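Local coordinates for protein glucose-6-phosphate 1-dehydrogenase (Mycobacterium avium, PDB 4LGV) that probably catalyses the oxidation of glucose 6-phosphate to 6-phosphogluconolactone with a nicotinamide cofactor, the entry step of the pentose phosphate pathway, at residues T317-T323 with P334-G340. Residues are numbered along the deposited sequence; the frame is centred on the assembly and turned at random.
Sequences TYVALRT and PIFLRAG
Arg-322 lies alongside Phe-336 across a non-hydrogen-bonded pair, its CD 3.7 Å from CE1 of the ring. With CG anti to the backbone N (chi1 179°) and the chain extended as far as NE, the aliphatic part follows the CE1 side of Phe-336, and the guanidinium arrives with CZ of the ring over one of its faces; the two planes are 58° apart. NH2 of Arg-322 also reaches CG of Pro-334 at 3.8 Å. On the same face, Ala-320 opposes Arg-338, and the Tyr-318 ring slants over the strand so that its OH comes 3.8 Å from CB of Arg-338. Gly-340, paired with Tyr-318, brings its CA against the ring, near CD2. The extended Arg-338 chain instead leads away from 317-323, NE bonding to Thr-228 OG1. On the face of Val-319, Leu-321, Thr-323, Ile-335, Leu-337 and Ala-339, the contacts between the strands are mostly aliphatic. Leu-321 and Leu-337 run side by side, CD1 of the former 3.9 Å from CB of the latter, and CG2 of Thr-323 meets CB of Ile-335 at 3.8 Å. Between the two faces, three reciprocal pairs of backbone hydrogen bonds link Val-319 with Ala-339, Leu-321 with Leu-337 and Thr-323 with Ile-335. Val-319 N is 2.8 Å from Ala-339 O. The longest of the six joins Ile-335 N to Thr-323 O at 3.0 Å. Helix 246-264 packs on Val-319 and Ala-339, on the leucine face, while Ala-467 of helix 466-470 touches Tyr-318 and Ala-320 on the face of Arg-322 and Phe-336. Thr-317 and Tyr-318 form a classic beta bulge against Gly-298. The two strands make an antiparallel beta hairpin, flanked by strands 295-300 and 222-230 within the large mixed sheet of the C-terminal domain of glucose-6-phosphate dehydrogenases.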
ATOM      1  N   THR A 317     -20.894  23.213  29.223  1.00 41.13           N
ATOM      2  CA  THR A 317     -20.449  24.164  28.226  1.00 39.78           C
ATOM      3  C   THR A 317     -19.227  23.626  27.498  1.00 38.22           C
ATOM      4  O   THR A 317     -18.694  24.314  26.638  1.00 37.32           O
ATOM      5  CB  THR A 317     -20.043  25.502  28.873  1.00 40.84           C
ATOM      6  OG1 THR A 317     -18.967  25.271  29.795  1.00 41.87           O
ATOM      7  CG2 THR A 317     -21.210  26.136  29.586  1.00 42.31           C
ATOM      8  N   TYR A 318     -18.747  22.447  27.895  1.00 38.20           N
ATOM      9  CA  TYR A 318     -17.534  21.821  27.330  1.00 38.60           C
ATOM     10  C   TYR A 318     -17.715  20.324  27.318  1.00 39.08           C
ATOM     11  O   TYR A 318     -18.321  19.783  28.237  1.00 37.81           O
ATOM     12  CB  TYR A 318     -16.304  22.125  28.179  1.00 39.16           C
ATOM     13  CG  TYR A 318     -15.022  21.388  27.799  1.00 38.51           C
ATOM     14  CD1 TYR A 318     -14.825  20.054  28.162  1.00 38.47           C
ATOM     15  CD2 TYR A 318     -14.001  22.030  27.120  1.00 36.90           C
ATOM     16  CE1 TYR A 318     -13.664  19.378  27.833  1.00 39.14           C
ATOM     17  CE2 TYR A 318     -12.830  21.356  26.771  1.00 38.10           C
ATOM     18  CZ  TYR A 318     -12.668  20.024  27.120  1.00 38.86           C
ATOM     19  OH  TYR A 318     -11.517  19.331  26.828  1.00 37.13           O
ATOM     20  N   VAL A 319     -17.223  19.663  26.256  1.00 39.44           N
ATOM     21  CA  VAL A 319     -17.180  18.194  26.202  1.00 38.56           C
ATOM     22  C   VAL A 319     -15.918  17.708  25.561  1.00 38.09           C
ATOM     23  O   VAL A 319     -15.498  18.247  24.564  1.00 39.48           O
ATOM     24  CB  VAL A 319     -18.191  17.548  25.244  1.00 40.51           C
ATOM     25  CG1 VAL A 319     -18.916  16.390  25.932  1.00 40.75           C
ATOM     26  CG2 VAL A 319     -19.164  18.562  24.718  1.00 44.14           C
ATOM     27  N   ALA A 320     -15.398  16.613  26.070  1.00 37.50           N
ATOM     28  CA  ALA A 320     -14.337  15.908  25.421  1.00 35.83           C
ATOM     29  C   ALA A 320     -14.724  14.444  25.400  1.00 35.85           C
ATOM     30  O   ALA A 320     -15.269  13.943  26.380  1.00 36.94           O
ATOM     31  CB  ALA A 320     -13.047  16.093  26.150  1.00 36.56           C
ATOM     32  N   LEU A 321     -14.491  13.776  24.267  1.00 35.12           N
ATOM     33  CA  LEU A 321     -14.971  12.414  24.088  1.00 34.98           C
ATOM     34  C   LEU A 321     -14.094  11.595  23.144  1.00 34.08           C
ATOM     35  O   LEU A 321     -13.262  12.125  22.420  1.00 33.94           O
ATOM     36  CB  LEU A 321     -16.404  12.421  23.600  1.00 34.58           C
ATOM     37  CG  LEU A 321     -16.669  13.011  22.213  1.00 36.34           C
ATOM     38  CD1 LEU A 321     -16.433  12.004  21.061  1.00 35.05           C
ATOM     39  CD2 LEU A 321     -18.087  13.544  22.133  1.00 36.20           C
ATOM     40  N   ARG A 322     -14.278  10.288  23.198  1.00 33.06           N
ATOM     41  CA  ARG A 322     -13.579   9.375  22.342  1.00 33.36           C
ATOM     42  C   ARG A 322     -14.592   8.624  21.507  1.00 31.18           C
ATOM     43  O   ARG A 322     -15.554   8.125  22.036  1.00 31.23           O
ATOM     44  CB  ARG A 322     -12.743   8.369  23.158  1.00 35.14           C
ATOM     45  CG  ARG A 322     -11.986   7.336  22.314  1.00 36.21           C
ATOM     46  CD  ARG A 322     -11.150   6.429  23.228  1.00 37.76           C
ATOM     47  NE  ARG A 322     -10.327   5.484  22.474  1.00 37.82           N
ATOM     48  CZ  ARG A 322      -9.202   4.892  22.920  1.00 41.58           C
ATOM     49  NH1 ARG A 322      -8.710   5.128  24.136  1.00 42.63           N
ATOM     50  NH2 ARG A 322      -8.555   4.035  22.137  1.00 40.84           N
ATOM     51  N   THR A 323     -14.304   8.490  20.224  1.00 29.50           N
ATOM     52  CA  THR A 323     -15.113   7.677  19.335  1.00 29.21           C
ATOM     53  C   THR A 323     -14.207   6.982  18.296  1.00 28.68           C
ATOM     54  O   THR A 323     -12.970   6.941  18.435  1.00 27.84           O
ATOM     55  CB  THR A 323     -16.183   8.550  18.647  1.00 29.17           C
ATOM     56  OG1 THR A 323     -17.015   7.729  17.843  1.00 27.97           O
ATOM     57  CG2 THR A 323     -15.543   9.604  17.778  1.00 28.60           C
ATOM     58  N   PRO A 334      -8.142   5.811  17.048  1.00 24.29           N
ATOM     59  CA  PRO A 334      -8.934   6.549  17.967  1.00 26.14           C
ATOM     60  C   PRO A 334      -9.188   7.976  17.503  1.00 26.52           C
ATOM     61  O   PRO A 334      -8.276   8.635  17.012  1.00 26.12           O
ATOM     62  CB  PRO A 334      -8.066   6.572  19.268  1.00 27.04           C
ATOM     63  CG  PRO A 334      -6.936   5.603  19.029  1.00 25.99           C
ATOM     64  CD  PRO A 334      -6.781   5.580  17.542  1.00 25.12           C
ATOM     65  N   ILE A 335     -10.420   8.432  17.696  1.00 26.02           N
ATOM     66  CA  ILE A 335     -10.821   9.764  17.353  1.00 27.35           C
ATOM     67  C   ILE A 335     -11.244  10.500  18.631  1.00 28.48           C
ATOM     68  O   ILE A 335     -12.180  10.098  19.300  1.00 29.61           O
ATOM     69  CB  ILE A 335     -11.974   9.695  16.342  1.00 26.79           C
ATOM     70  CG1 ILE A 335     -11.531   8.900  15.113  1.00 26.64           C
ATOM     71  CG2 ILE A 335     -12.438  11.087  15.972  1.00 25.65           C
ATOM     72  CD1 ILE A 335     -12.624   8.577  14.113  1.00 27.15           C
ATOM     73  N   PHE A 336     -10.517  11.554  18.978  1.00 29.42           N
ATOM     74  CA  PHE A 336     -10.816  12.341  20.145  1.00 29.91           C
ATOM     75  C   PHE A 336     -11.387  13.684  19.705  1.00 30.05           C
ATOM     76  O   PHE A 336     -10.898  14.320  18.771  1.00 29.40           O
ATOM     77  CB  PHE A 336      -9.556  12.552  21.015  1.00 30.68           C
ATOM     78  CG  PHE A 336      -9.028  11.283  21.646  1.00 28.50           C
ATOM     79  CD1 PHE A 336      -9.605  10.782  22.783  1.00 29.29           C
ATOM     80  CD2 PHE A 336      -7.982  10.623  21.101  1.00 27.33           C
ATOM     81  CE1 PHE A 336      -9.157   9.598  23.364  1.00 29.37           C
ATOM     82  CE2 PHE A 336      -7.496   9.463  21.669  1.00 28.51           C
ATOM     83  CZ  PHE A 336      -8.078   8.948  22.816  1.00 29.06           C
ATOM     84  N   LEU A 337     -12.390  14.127  20.441  1.00 31.10           N
ATOM     85  CA  LEU A 337     -13.077  15.344  20.130  1.00 31.38           C
ATOM     86  C   LEU A 337     -13.247  16.192  21.394  1.00 33.42           C
ATOM     87  O   LEU A 337     -13.560  15.654  22.443  1.00 33.61           O
ATOM     88  CB  LEU A 337     -14.400  14.971  19.557  1.00 31.80           C
ATOM     89  CG  LEU A 337     -15.273  16.091  19.088  1.00 32.22           C
ATOM     90  CD1 LEU A 337     -16.171  15.532  17.987  1.00 31.41           C
ATOM     91  CD2 LEU A 337     -16.072  16.659  20.254  1.00 34.45           C
ATOM     92  N   ARG A 338     -12.985  17.500  21.277  1.00 31.85           N
ATOM     93  CA  ARG A 338     -13.220  18.432  22.354  1.00 32.63           C
ATOM     94  C   ARG A 338     -13.830  19.691  21.800  1.00 33.82           C
ATOM     95  O   ARG A 338     -13.448  20.182  20.721  1.00 33.13           O
ATOM     96  CB  ARG A 338     -11.960  18.748  23.132  1.00 32.36           C
ATOM     97  CG  ARG A 338     -10.898  19.470  22.355  1.00 32.33           C
ATOM     98  CD  ARG A 338      -9.666  19.735  23.210  1.00 31.62           C
ATOM     99  NE  ARG A 338      -8.583  20.256  22.371  1.00 32.07           N
ATOM    100  CZ  ARG A 338      -7.442  20.741  22.824  1.00 32.90           C
ATOM    101  NH1 ARG A 338      -7.213  20.779  24.125  1.00 34.21           N
ATOM    102  NH2 ARG A 338      -6.527  21.214  21.982  1.00 32.34           N
ATOM    103  N   ALA A 339     -14.849  20.165  22.503  1.00 34.27           N
ATOM    104  CA  ALA A 339     -15.560  21.385  22.123  1.00 33.96           C
ATOM    105  C   ALA A 339     -15.972  22.143  23.381  1.00 35.23           C
ATOM    106  O   ALA A 339     -16.405  21.543  24.354  1.00 35.87           O
ATOM    107  CB  ALA A 339     -16.765  21.040  21.303  1.00 32.21           C
ATOM    108  N   GLY A 340     -15.845  23.461  23.369  1.00 37.17           N
ATOM    109  CA  GLY A 340     -16.268  24.222  24.515  1.00 37.25           C
ATOM    110  C   GLY A 340     -16.255  25.722  24.440  1.00 36.35           C
ATOM    111  O   GLY A 340     -15.542  26.312  23.643  1.00 35.95           O
TER